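DUF1285 domain-containing protein (Shewanella baltica, PDB 2RA9) is of unknown function but belongs to the DUF1285 family, which has a fold of repeated structural motifs and is possibly involved in signal transduction. Local coordinates at residues 81-93 with 134-146. Sequence-based numbering, arbitrary orientation.
Sequences IVDFERAQPHSLL and CYYNFVNEFNLSD. With NA (sodium ion), chain B; EDO (1,2-ethanediol), chain D; EDO (1,2-ethanediol), chain H.
Arg86, reaching across from segment 81-93, spreads its guanidinium between the carboxylates of Glu141 and Asp146. Asp146 meets it end-on and nearly coplanar: NH1 bonds Asp146 OD1 and NH2 bonds Asp146 OD2, both at 2.8 Å, through syn lone pairs. Side-on, NE takes the anti lone pair of Glu141 OE2 at 2.8 Å, while NH2 also donates to Glu141 O (2.9 Å), a backbone carbonyl. Glu141 CG stands anti to the backbone N (chi1 -172°) and the chain then bends at chi2, bringing the carboxylate round to NE. The Asn143 amide lies flat over one guanidinium face, the planes 3° apart, and Asn143 N donates to Asp146 OD2. With an alanine here instead of Arg86, Glu141 and Asp146 would probably lose the positive partner they share, and the Asn143 amide the flat group it stacks on.

At the Gln88-Ser91 type II turn, His90 ND1 donates in its ring plane to Ser145 OG (2.7 Å); a water joins His90 O, Ser145 OG and Asp146 OD1.

The apolar packing centres on Phe84, whose CE2 lies 3.9 Å from Phe138 CB and also meets Cys134 CB; Leu93 CD1 touches the edge of the Phe138 ring. Phe138 itself packs on Leu120 and Leu130 of the sheet.

Charge pairing thus ties the 3-10 segment from 144 to the chain around Arg86, beside a sodium ion held by Asn140 O and Phe142 O, while the Phe84 ring packs against the helix backbone and Phe138 CB.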
loop_
_atom_site.group_PDB
_atom_site.type_symbol
_atom_site.label_atom_id
_atom_site.label_comp_id
_atom_site.label_asym_id
_atom_site.label_seq_id
_atom_site.Cartn_x
_atom_site.Cartn_y
_atom_site.Cartn_z
ATOM N N ILE A 81 -5.332 1.443 -0.894
ATOM C CA ILE A 81 -6.299 0.463 -0.442
ATOM C C ILE A 81 -7.702 0.850 -0.914
ATOM O O ILE A 81 -8.185 1.939 -0.645
ATOM C CB ILE A 81 -6.264 0.309 1.068
ATOM C CG1 ILE A 81 -4.943 -0.361 1.495
ATOM C CG2 ILE A 81 -7.502 -0.506 1.556
ATOM C CD1 ILE A 81 -4.610 -0.329 2.998
ATOM N N VAL A 82 -8.378 -0.050 -1.611
ATOM C CA VAL A 82 -9.698 0.251 -2.184
ATOM C C VAL A 82 -10.799 -0.651 -1.597
ATOM O O VAL A 82 -11.985 -0.359 -1.774
ATOM C CB VAL A 82 -9.678 0.202 -3.703
ATOM C CG1 VAL A 82 -8.705 1.227 -4.238
ATOM C CG2 VAL A 82 -9.374 -1.221 -4.302
ATOM N N ASP A 83 -10.430 -1.718 -0.890
ATOM C CA ASP A 83 -11.409 -2.631 -0.277
ATOM C C ASP A 83 -10.785 -3.319 0.906
ATOM O O ASP A 83 -9.550 -3.398 1.029
ATOM C CB ASP A 83 -11.884 -3.654 -1.329
ATOM C CG ASP A 83 -13.255 -4.235 -1.047
ATOM O OD1 ASP A 83 -13.909 -3.853 -0.063
ATOM O OD2 ASP A 83 -13.667 -5.107 -1.843
ATOM N N PHE A 84 -11.631 -3.828 1.790
ATOM C CA PHE A 84 -11.189 -4.507 2.978
ATOM C C PHE A 84 -12.334 -5.376 3.509
ATOM O O PHE A 84 -13.512 -5.114 3.208
ATOM C CB PHE A 84 -10.683 -3.518 4.051
ATOM C CG PHE A 84 -11.767 -2.601 4.567
ATOM C CD1 PHE A 84 -12.627 -3.037 5.546
ATOM C CD2 PHE A 84 -11.945 -1.324 4.053
ATOM C CE1 PHE A 84 -13.675 -2.238 5.999
ATOM C CE2 PHE A 84 -13.001 -0.529 4.526
ATOM C CZ PHE A 84 -13.855 -1.045 5.507
ATOM N N GLU A 85 -11.977 -6.375 4.295
ATOM C CA GLU A 85 -12.942 -7.212 5.004
ATOM C C GLU A 85 -12.250 -7.882 6.176
ATOM O O GLU A 85 -11.045 -8.136 6.139
ATOM C CB GLU A 85 -13.499 -8.288 4.034
ATOM C CG GLU A 85 -14.496 -9.262 4.626
ATOM C CD GLU A 85 -14.938 -10.312 3.629
ATOM O OE1 GLU A 85 -14.131 -10.696 2.749
ATOM O OE2 GLU A 85 -16.094 -10.772 3.750
ATOM N N ARG A 86 -12.989 -8.146 7.255
ATOM C CA ARG A 86 -12.481 -9.071 8.288
ATOM C C ARG A 86 -12.752 -10.516 7.862
ATOM O O ARG A 86 -13.854 -10.825 7.399
ATOM C CB ARG A 86 -13.182 -8.823 9.622
ATOM C CG ARG A 86 -12.873 -7.491 10.230
ATOM C CD ARG A 86 -13.536 -7.323 11.559
ATOM N NE ARG A 86 -13.625 -5.915 11.973
ATOM C CZ ARG A 86 -12.854 -5.334 12.879
ATOM N NH1 ARG A 86 -11.890 -5.993 13.534
ATOM N NH2 ARG A 86 -13.076 -4.084 13.188
ATOM N N ALA A 87 -11.773 -11.393 8.043
ATOM C CA ALA A 87 -11.979 -12.828 7.846
ATOM C C ALA A 87 -13.078 -13.349 8.767
ATOM O O ALA A 87 -13.927 -14.162 8.343
ATOM C CB ALA A 87 -10.655 -13.600 8.095
ATOM N N GLN A 88 -13.038 -12.904 10.033
ATOM C CA GLN A 88 -14.044 -13.289 11.015
ATOM C C GLN A 88 -14.418 -12.073 11.861
ATOM O O GLN A 88 -13.660 -11.093 11.920
ATOM C CB GLN A 88 -13.542 -14.427 11.913
ATOM C CG GLN A 88 -13.125 -15.716 11.168
ATOM C CD GLN A 88 -11.652 -15.748 10.774
ATOM O OE1 GLN A 88 -10.873 -14.856 11.121
ATOM N NE2 GLN A 88 -11.261 -16.796 10.051
ATOM N N PRO A 89 -15.598 -12.120 12.518
ATOM C CA PRO A 89 -15.918 -11.004 13.372
ATOM C C PRO A 89 -14.751 -10.696 14.268
ATOM O O PRO A 89 -14.099 -11.618 14.795
ATOM C CB PRO A 89 -17.136 -11.522 14.146
ATOM C CG PRO A 89 -17.813 -12.354 13.128
ATOM C CD PRO A 89 -16.678 -13.116 12.532
ATOM N N HIS A 90 -14.436 -9.409 14.383
ATOM C CA HIS A 90 -13.394 -8.920 15.281
ATOM C C HIS A 90 -11.975 -9.270 14.881
ATOM O O HIS A 90 -11.048 -8.905 15.581
ATOM C CB HIS A 90 -13.641 -9.313 16.749
ATOM C CG HIS A 90 -14.965 -8.845 17.255
ATOM N ND1 HIS A 90 -15.125 -7.655 17.925
ATOM C CD2 HIS A 90 -16.199 -9.370 17.112
ATOM C CE1 HIS A 90 -16.405 -7.491 18.216
ATOM N NE2 HIS A 90 -17.074 -8.514 17.720
ATOM N N SER A 91 -11.804 -9.874 13.712
ATOM C CA SER A 91 -10.483 -10.263 13.271
ATOM C C SER A 91 -9.709 -9.092 12.656
ATOM O O SER A 91 -10.226 -7.982 12.473
ATOM C CB SER A 91 -10.567 -11.437 12.285
ATOM O OG SER A 91 -10.922 -11.011 10.986
ATOM N N LEU A 92 -8.438 -9.341 12.385
ATOM C CA LEU A 92 -7.627 -8.473 11.565
ATOM C C LEU A 92 -8.217 -8.400 10.171
ATOM O O LEU A 92 -9.113 -9.170 9.809
ATOM C CB LEU A 92 -6.182 -8.982 11.522
ATOM C CG LEU A 92 -5.412 -9.007 12.835
ATOM C CD1 LEU A 92 -4.052 -9.646 12.648
ATOM C CD2 LEU A 92 -5.267 -7.641 13.454
ATOM N N LEU A 93 -7.729 -7.448 9.376
ATOM C CA LEU A 93 -8.330 -7.187 8.083
ATOM C C LEU A 93 -7.527 -7.827 6.964
ATOM O O LEU A 93 -6.296 -7.934 7.046
ATOM C CB LEU A 93 -8.381 -5.701 7.802
ATOM C CG LEU A 93 -9.243 -4.776 8.627
ATOM C CD1 LEU A 93 -9.003 -3.321 8.118
ATOM C CD2 LEU A 93 -10.650 -5.159 8.470
ATOM N N CYS A 134 -13.492 4.121 0.275
ATOM C CA CYS A 134 -13.680 3.163 1.352
ATOM C C CYS A 134 -13.561 3.797 2.745
ATOM O O CYS A 134 -13.695 3.096 3.762
ATOM C CB CYS A 134 -12.750 1.965 1.175
ATOM S SG CYS A 134 -11.037 2.224 1.541
ATOM N N TYR A 135 -13.328 5.113 2.781
ATOM C CA TYR A 135 -13.043 5.776 4.053
ATOM C C TYR A 135 -14.169 5.654 5.050
ATOM O O TYR A 135 -13.942 5.248 6.188
ATOM C CB TYR A 135 -12.709 7.250 3.823
ATOM C CG TYR A 135 -12.366 7.998 5.094
ATOM C CD1 TYR A 135 -11.181 7.736 5.749
ATOM C CD2 TYR A 135 -13.227 8.933 5.652
ATOM C CE1 TYR A 135 -10.830 8.410 6.898
ATOM C CE2 TYR A 135 -12.896 9.603 6.817
ATOM C CZ TYR A 135 -11.678 9.335 7.439
ATOM O OH TYR A 135 -11.269 9.988 8.582
ATOM N N TYR A 136 -15.369 6.054 4.662
ATOM C CA TYR A 136 -16.492 5.979 5.581
ATOM C C TYR A 136 -16.766 4.560 6.008
ATOM O O TYR A 136 -17.062 4.328 7.164
ATOM C CB TYR A 136 -17.774 6.602 4.970
ATOM C CG TYR A 136 -17.702 8.098 4.704
ATOM C CD1 TYR A 136 -17.201 8.997 5.634
ATOM C CD2 TYR A 136 -18.183 8.623 3.515
ATOM C CE1 TYR A 136 -17.130 10.364 5.359
ATOM C CE2 TYR A 136 -18.088 9.986 3.227
ATOM C CZ TYR A 136 -17.600 10.866 4.167
ATOM O OH TYR A 136 -17.508 12.235 3.873
ATOM N N ASN A 137 -16.668 3.604 5.094
ATOM C CA ASN A 137 -16.857 2.211 5.465
ATOM C C ASN A 137 -15.817 1.761 6.519
ATOM O O ASN A 137 -16.123 0.982 7.439
ATOM C CB ASN A 137 -16.816 1.299 4.231
ATOM C CG ASN A 137 -18.015 1.465 3.317
ATOM O OD1 ASN A 137 -19.126 1.824 3.749
ATOM N ND2 ASN A 137 -17.797 1.174 2.020
ATOM N N PHE A 138 -14.591 2.261 6.399
ATOM C CA PHE A 138 -13.522 1.943 7.348
ATOM C C PHE A 138 -13.892 2.493 8.729
ATOM O O PHE A 138 -13.765 1.808 9.751
ATOM C CB PHE A 138 -12.159 2.543 6.851
ATOM C CG PHE A 138 -11.042 2.342 7.814
ATOM C CD1 PHE A 138 -10.377 1.128 7.878
ATOM C CD2 PHE A 138 -10.653 3.348 8.674
ATOM C CE1 PHE A 138 -9.337 0.929 8.781
ATOM C CE2 PHE A 138 -9.639 3.139 9.594
ATOM C CZ PHE A 138 -8.975 1.940 9.634
ATOM N N VAL A 139 -14.346 3.741 8.767
ATOM C CA VAL A 139 -14.722 4.330 10.060
ATOM C C VAL A 139 -15.834 3.483 10.706
ATOM O O VAL A 139 -15.802 3.187 11.908
ATOM C CB VAL A 139 -15.101 5.827 9.944
ATOM C CG1 VAL A 139 -15.507 6.381 11.323
ATOM C CG2 VAL A 139 -13.965 6.660 9.388
ATOM N N ASN A 140 -16.820 3.116 9.909
ATOM C CA ASN A 140 -17.926 2.261 10.354
ATOM C C ASN A 140 -17.456 0.906 10.843
ATOM O O ASN A 140 -18.127 0.286 11.669
ATOM C CB ASN A 140 -18.914 1.998 9.225
ATOM C CG ASN A 140 -19.695 3.240 8.754
ATOM O OD1 ASN A 140 -19.786 4.280 9.432
ATOM N ND2 ASN A 140 -20.268 3.110 7.578
ATOM N N GLU A 141 -16.351 0.408 10.306
ATOM C CA GLU A 141 -15.851 -0.949 10.637
ATOM C C GLU A 141 -15.282 -1.077 12.044
ATOM O O GLU A 141 -15.194 -2.181 12.590
ATOM C CB GLU A 141 -14.735 -1.351 9.645
ATOM C CG GLU A 141 -14.258 -2.794 9.755
ATOM C CD GLU A 141 -15.372 -3.801 9.513
ATOM O OE1 GLU A 141 -16.182 -3.584 8.607
ATOM O OE2 GLU A 141 -15.470 -4.805 10.250
ATOM N N PHE A 142 -14.837 0.021 12.631
ATOM C CA PHE A 142 -14.174 -0.008 13.933
ATOM C C PHE A 142 -15.025 -0.779 14.952
ATOM O O PHE A 142 -16.251 -0.640 14.985
ATOM C CB PHE A 142 -13.973 1.421 14.439
ATOM C CG PHE A 142 -13.382 1.502 15.817
ATOM C CD1 PHE A 142 -12.017 1.389 16.012
ATOM C CD2 PHE A 142 -14.191 1.720 16.912
ATOM C CE1 PHE A 142 -11.476 1.452 17.269
ATOM C CE2 PHE A 142 -13.643 1.812 18.194
ATOM C CZ PHE A 142 -12.297 1.675 18.365
ATOM N N ASN A 143 -14.336 -1.598 15.761
ATOM C CA ASN A 143 -14.883 -2.310 16.914
ATOM C C ASN A 143 -14.015 -1.911 18.095
ATOM O O ASN A 143 -12.806 -1.852 17.968
ATOM C CB ASN A 143 -14.765 -3.855 16.799
ATOM C CG ASN A 143 -15.619 -4.462 15.677
ATOM O OD1 ASN A 143 -16.491 -3.815 15.069
ATOM N ND2 ASN A 143 -15.410 -5.720 15.448
ATOM N N LEU A 144 -14.627 -1.735 19.259
ATOM C CA LEU A 144 -13.834 -1.489 20.474
ATOM C C LEU A 144 -12.736 -2.526 20.706
ATOM O O LEU A 144 -11.639 -2.208 21.225
ATOM C CB LEU A 144 -14.735 -1.390 21.697
ATOM C CG LEU A 144 -14.170 -0.431 22.776
ATOM C CD1 LEU A 144 -13.728 0.978 22.221
ATOM C CD2 LEU A 144 -15.150 -0.260 23.870
ATOM N N SER A 145 -13.001 -3.767 20.303
ATOM C CA SER A 145 -11.980 -4.822 20.448
ATOM C C SER A 145 -10.696 -4.571 19.657
ATOM O O SER A 145 -9.672 -5.172 19.938
ATOM C CB SER A 145 -12.542 -6.185 20.068
ATOM O OG SER A 145 -12.979 -6.172 18.727
ATOM N N ASP A 146 -10.757 -3.698 18.665
ATOM C CA ASP A 146 -9.572 -3.395 17.842
ATOM C C ASP A 146 -8.452 -2.752 18.657
ATOM O O ASP A 146 -7.284 -2.769 18.242
ATOM C CB ASP A 146 -9.958 -2.488 16.675
ATOM C CG ASP A 146 -10.735 -3.203 15.622
ATOM O OD1 ASP A 146 -10.561 -4.459 15.466
ATOM O OD2 ASP A 146 -11.546 -2.530 14.952
HETATM NA NA NA B . -18.142 0.301 14.201
HETATM C C1 EDO D . -14.635 -1.056 1.159
HETATM O O1 EDO D . -15.357 0.167 1.046
HETATM C C2 EDO D . -15.380 -2.026 2.055
HETATM O O2 EDO D . -16.437 -2.643 1.320
HETATM C C1 EDO H . -19.141 5.640 13.212
HETATM O O1 EDO H . -19.522 4.534 12.366
HETATM C C2 EDO H . -19.661 5.451 14.614
HETATM O O2 EDO H . -19.507 4.093 15.056
HETATM O O HOH W 1 -15.471 -6.815 7.524
HETATM O O HOH W 2 -11.024 -6.573 17.089
HETATM O O HOH W 3 -17.506 2.620 14.006
HETATM O O HOH W 4 -20.414 1.016 13.835
HETATM O O HOH W 5 -19.039 -1.825 13.642
#